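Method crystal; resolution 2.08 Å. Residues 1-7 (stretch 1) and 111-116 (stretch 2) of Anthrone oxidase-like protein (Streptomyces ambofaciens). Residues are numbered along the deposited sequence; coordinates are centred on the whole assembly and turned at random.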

ATOM      1  N   PRO A   1      -6.838   2.911  10.800  1.00 18.85           N
ATOM      2  CA  PRO A   1      -7.131   4.117  10.021  1.00 19.19           C
ATOM      3  C   PRO A   1      -8.152   3.834   8.915  1.00 17.22           C
ATOM      4  O   PRO A   1      -8.320   2.683   8.518  1.00 17.73           O
ATOM      5  CB  PRO A   1      -5.763   4.479   9.442  1.00 17.85           C
ATOM      6  CG  PRO A   1      -4.814   4.069  10.534  1.00 17.27           C
ATOM      7  CD  PRO A   1      -5.407   2.820  11.151  1.00 21.57           C
ATOM      8  N   ILE A   2      -8.835   4.874   8.442  1.00 17.37           N
ATOM      9  CA  ILE A   2      -9.947   4.707   7.511  1.00 16.29           C
ATOM     10  C   ILE A   2      -9.570   5.248   6.143  1.00 17.53           C
ATOM     11  O   ILE A   2      -8.997   6.328   6.040  1.00 18.31           O
ATOM     12  CB  ILE A   2     -11.210   5.436   8.009  1.00 23.88           C
ATOM     13  CG1 ILE A   2     -11.732   4.790   9.293  1.00 20.68           C
ATOM     14  CG2 ILE A   2     -12.298   5.434   6.928  1.00 21.52           C
ATOM     15  CD1 ILE A   2     -12.308   3.405   9.080  1.00 26.09           C
ATOM     16  N   ILE A   3      -9.872   4.486   5.093  1.00 18.04           N
ATOM     17  CA  ILE A   3      -9.571   4.920   3.730  1.00 18.51           C
ATOM     18  C   ILE A   3     -10.859   5.113   2.943  1.00 17.53           C
ATOM     19  O   ILE A   3     -11.741   4.268   2.987  1.00 18.00           O
ATOM     20  CB  ILE A   3      -8.714   3.883   2.976  1.00 17.43           C
ATOM     21  CG1 ILE A   3      -7.453   3.547   3.772  1.00 15.83           C
ATOM     22  CG2 ILE A   3      -8.360   4.404   1.576  1.00 13.43           C
ATOM     23  CD1 ILE A   3      -6.745   2.305   3.259  1.00 19.17           C
ATOM     24  N   SER A   4     -10.970   6.221   2.224  1.00 19.82           N
ATOM     25  CA  SER A   4     -12.165   6.447   1.408  1.00 26.17           C
ATOM     26  C   SER A   4     -11.871   7.247   0.142  1.00 21.48           C
ATOM     27  O   SER A   4     -10.966   8.083   0.115  1.00 22.94           O
ATOM     28  CB  SER A   4     -13.238   7.167   2.222  1.00 26.99           C
ATOM     29  OG  SER A   4     -13.056   8.566   2.136  1.00 29.83           O
ATOM     30  N   ALA A   5     -12.656   7.011  -0.901  1.00 24.95           N
ATOM     31  CA  ALA A   5     -12.469   7.733  -2.159  1.00 29.75           C
ATOM     32  C   ALA A   5     -12.642   9.251  -2.019  1.00 29.98           C
ATOM     33  O   ALA A   5     -12.135  10.015  -2.842  1.00 25.39           O
ATOM     34  CB  ALA A   5     -13.406   7.186  -3.227  1.00 31.14           C
ATOM     35  N   GLU A   6     -13.350   9.689  -0.979  1.00 27.40           N
ATOM     36  CA  GLU A   6     -13.540  11.123  -0.746  1.00 33.32           C
ATOM     37  C   GLU A   6     -12.372  11.769  -0.001  1.00 34.80           C
ATOM     38  O   GLU A   6     -12.362  12.983   0.218  1.00 33.93           O
ATOM     39  CB  GLU A   6     -14.849  11.393  -0.005  1.00 36.66           C
ATOM     40  CG  GLU A   6     -16.081  10.890  -0.729  1.00 35.88           C
ATOM     41  CD  GLU A   6     -16.345   9.421  -0.465  1.00 43.93           C
ATOM     42  OE1 GLU A   6     -15.870   8.899   0.571  1.00 47.30           O
ATOM     43  OE2 GLU A   6     -17.031   8.788  -1.295  1.00 48.20           O
ATOM     44  N   ASP A   7     -11.391  10.959   0.386  1.00 31.64           N
ATOM     45  CA  ASP A   7     -10.186  11.478   1.029  1.00 29.82           C
ATOM     46  C   ASP A   7      -9.625  12.646   0.234  1.00 28.44           C
ATOM     47  O   ASP A   7      -9.416  12.530  -0.971  1.00 33.36           O
ATOM     48  CB  ASP A   7      -9.109  10.382   1.149  1.00 26.59           C
ATOM     49  CG  ASP A   7      -9.401   9.382   2.269  1.00 29.25           C
ATOM     50  OD1 ASP A   7     -10.365   9.618   3.035  1.00 26.07           O
ATOM     51  OD2 ASP A   7      -8.653   8.372   2.386  1.00 23.89           O
TER
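Stretch 2, residues 111-116: GKIEIG

Stretch 2 lies beside stretch 1 as an antiparallel neighbour, its end-to-end direction turned 151° from that of its partner, and both backbones are extended from Pro1 to Ser4 and from Lys112 to Ile115. Ile113 and Glu114 form the strand of stretch 2, with phi/psi near -115/136, and pair with Ile3 and Ile2, whose values are almost the same. The register runs Pro1 with Ile115 (CA to CA 5.5 Å), Ile2 with Glu114 (4.6 Å), Ile3 with Ile113 (4.9 Å) and Ser4 with Lys112 (5.1 Å). Any two that touch are at least 106 positions apart in the sequence, so the pairing is wholly long-range, and it buries 468 Å² summed over both sides.

Backbone hydrogen bonds mark this register. Ile3 and Ile113 are the hydrogen-bonded pair: Ile3 N gives to Ile113 O at 2.6 Å, and Ile113 N gives to Ile3 O at 2.9 Å, both nearly straight. Two residues along, past the Ile2-Glu114 pair, Ile115 N gives to Pro1 O at 3.0 Å. The return bond is absent: Pro1 N lies 3.0 Å from Ile115 O but has no hydrogen to share. Between these sites Ile2 and Glu114 make the non-hydrogen-bonded pair, where CA-H...O contacts fill in, Ile2 CA to Ile113 O at 3.3 Å and Glu114 CA to Pro1 O at 3.4 Å.

Side chains follow the alternation of the strands. Ile3 and Ile113 share one face, CB to CB 4.2 Å, both with chi1 m and chi2 t, and both are buried. Ile115 adds to this apolar cluster, its CG2 3.8 Å from Ile3 CD1 and its CG1 4.2 Å from Pro1 CB. The face carrying Ile2 and Glu114 is exposed; there Ile2 CD1 reaches Glu114 CB at 3.8 Å, while Ile2 CG2 comes within 4.0 Å of Lys112 CD. The rule to read is a buried aliphatic face backed by an exposed one, where Ile2 packs against methylenes of Glu114 and of the neighbouring Lys112.

The salt bridge across the stretches lies at the end where stretch 1 leaves the strand. Lys112, extended through chi2 and chi3, brings NZ to 3.7 Å from Glu6 OE1, a long salt bridge, and to 3.9 Å from Ser4 CB. Glu6 sits in a type I turn from Ser4 to Asp7, closed by Asp7 N to Ser4 O at 2.9 Å. Asp7 folds back to accept from Ser4 N at OD2 (3.2 Å) and from Ser4 OG at OD1 (3.0 Å), so the turn that carries Glu6 is braced within its own stretch.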

ATOM      1  N   GLY A 111     -17.545   1.556  -0.409  1.00 29.24           N
ATOM      2  CA  GLY A 111     -17.595   1.524   1.046  1.00 24.06           C
ATOM      3  C   GLY A 111     -16.261   1.952   1.632  1.00 28.55           C
ATOM      4  O   GLY A 111     -15.231   1.863   0.953  1.00 25.32           O
ATOM      5  N   LYS A 112     -16.262   2.424   2.876  1.00 23.84           N
ATOM      6  CA  LYS A 112     -15.008   2.830   3.515  1.00 24.62           C
ATOM      7  C   LYS A 112     -14.201   1.618   3.968  1.00 23.74           C
ATOM      8  O   LYS A 112     -14.740   0.574   4.343  1.00 25.60           O
ATOM      9  CB  LYS A 112     -15.239   3.783   4.691  1.00 22.49           C
ATOM     10  CG  LYS A 112     -15.967   5.072   4.316  1.00 31.96           C
ATOM     11  CD  LYS A 112     -16.004   6.055   5.486  1.00 43.30           C
ATOM     12  CE  LYS A 112     -16.971   7.217   5.237  1.00 47.02           C
ATOM     13  NZ  LYS A 112     -16.573   8.083   4.088  1.00 45.74           N
ATOM     14  N   ILE A 113     -12.890   1.778   3.941  1.00 22.35           N
ATOM     15  CA  ILE A 113     -11.996   0.683   4.209  1.00 19.44           C
ATOM     16  C   ILE A 113     -11.204   0.989   5.470  1.00 18.13           C
ATOM     17  O   ILE A 113     -10.767   2.117   5.675  1.00 18.12           O
ATOM     18  CB  ILE A 113     -11.093   0.466   2.979  1.00 20.28           C
ATOM     19  CG1 ILE A 113     -11.958  -0.103   1.842  1.00 18.77           C
ATOM     20  CG2 ILE A 113      -9.913  -0.422   3.322  1.00 16.30           C
ATOM     21  CD1 ILE A 113     -11.298  -0.156   0.481  1.00 18.33           C
ATOM     22  N   GLU A 114     -11.065  -0.010   6.330  1.00 15.07           N
ATOM     23  CA  GLU A 114     -10.279   0.143   7.537  1.00 16.01           C
ATOM     24  C   GLU A 114      -9.067  -0.764   7.491  1.00 14.31           C
ATOM     25  O   GLU A 114      -9.175  -1.934   7.139  1.00 15.18           O
ATOM     26  CB  GLU A 114     -11.108  -0.201   8.769  1.00 18.36           C
ATOM     27  CG  GLU A 114     -10.331   0.002  10.062  1.00 22.76           C
ATOM     28  CD  GLU A 114     -11.197  -0.101  11.310  1.00 38.70           C
ATOM     29  OE1 GLU A 114     -12.358  -0.577  11.212  1.00 37.63           O
ATOM     30  OE2 GLU A 114     -10.708   0.298  12.393  1.00 38.77           O
ATOM     31  N   ILE A 115      -7.914  -0.222   7.866  1.00 13.96           N
ATOM     32  CA  ILE A 115      -6.694  -1.015   7.963  1.00 15.64           C
ATOM     33  C   ILE A 115      -6.142  -0.976   9.392  1.00 15.48           C
ATOM     34  O   ILE A 115      -6.250   0.041  10.078  1.00 16.03           O
ATOM     35  CB  ILE A 115      -5.631  -0.527   6.958  1.00 11.37           C
ATOM     36  CG1 ILE A 115      -5.260   0.938   7.224  1.00 11.92           C
ATOM     37  CG2 ILE A 115      -6.153  -0.714   5.536  1.00 11.37           C
ATOM     38  CD1 ILE A 115      -3.993   1.408   6.475  1.00 10.99           C
ATOM     39  N   GLY A 116      -5.558  -2.078   9.840  1.00 14.32           N
ATOM     40  CA  GLY A 116      -5.113  -2.181  11.225  1.00 17.87           C
ATOM     41  C   GLY A 116      -4.767  -3.608  11.621  1.00 19.23           C
ATOM     42  O   GLY A 116      -5.281  -4.563  11.034  1.00 17.59           O
TER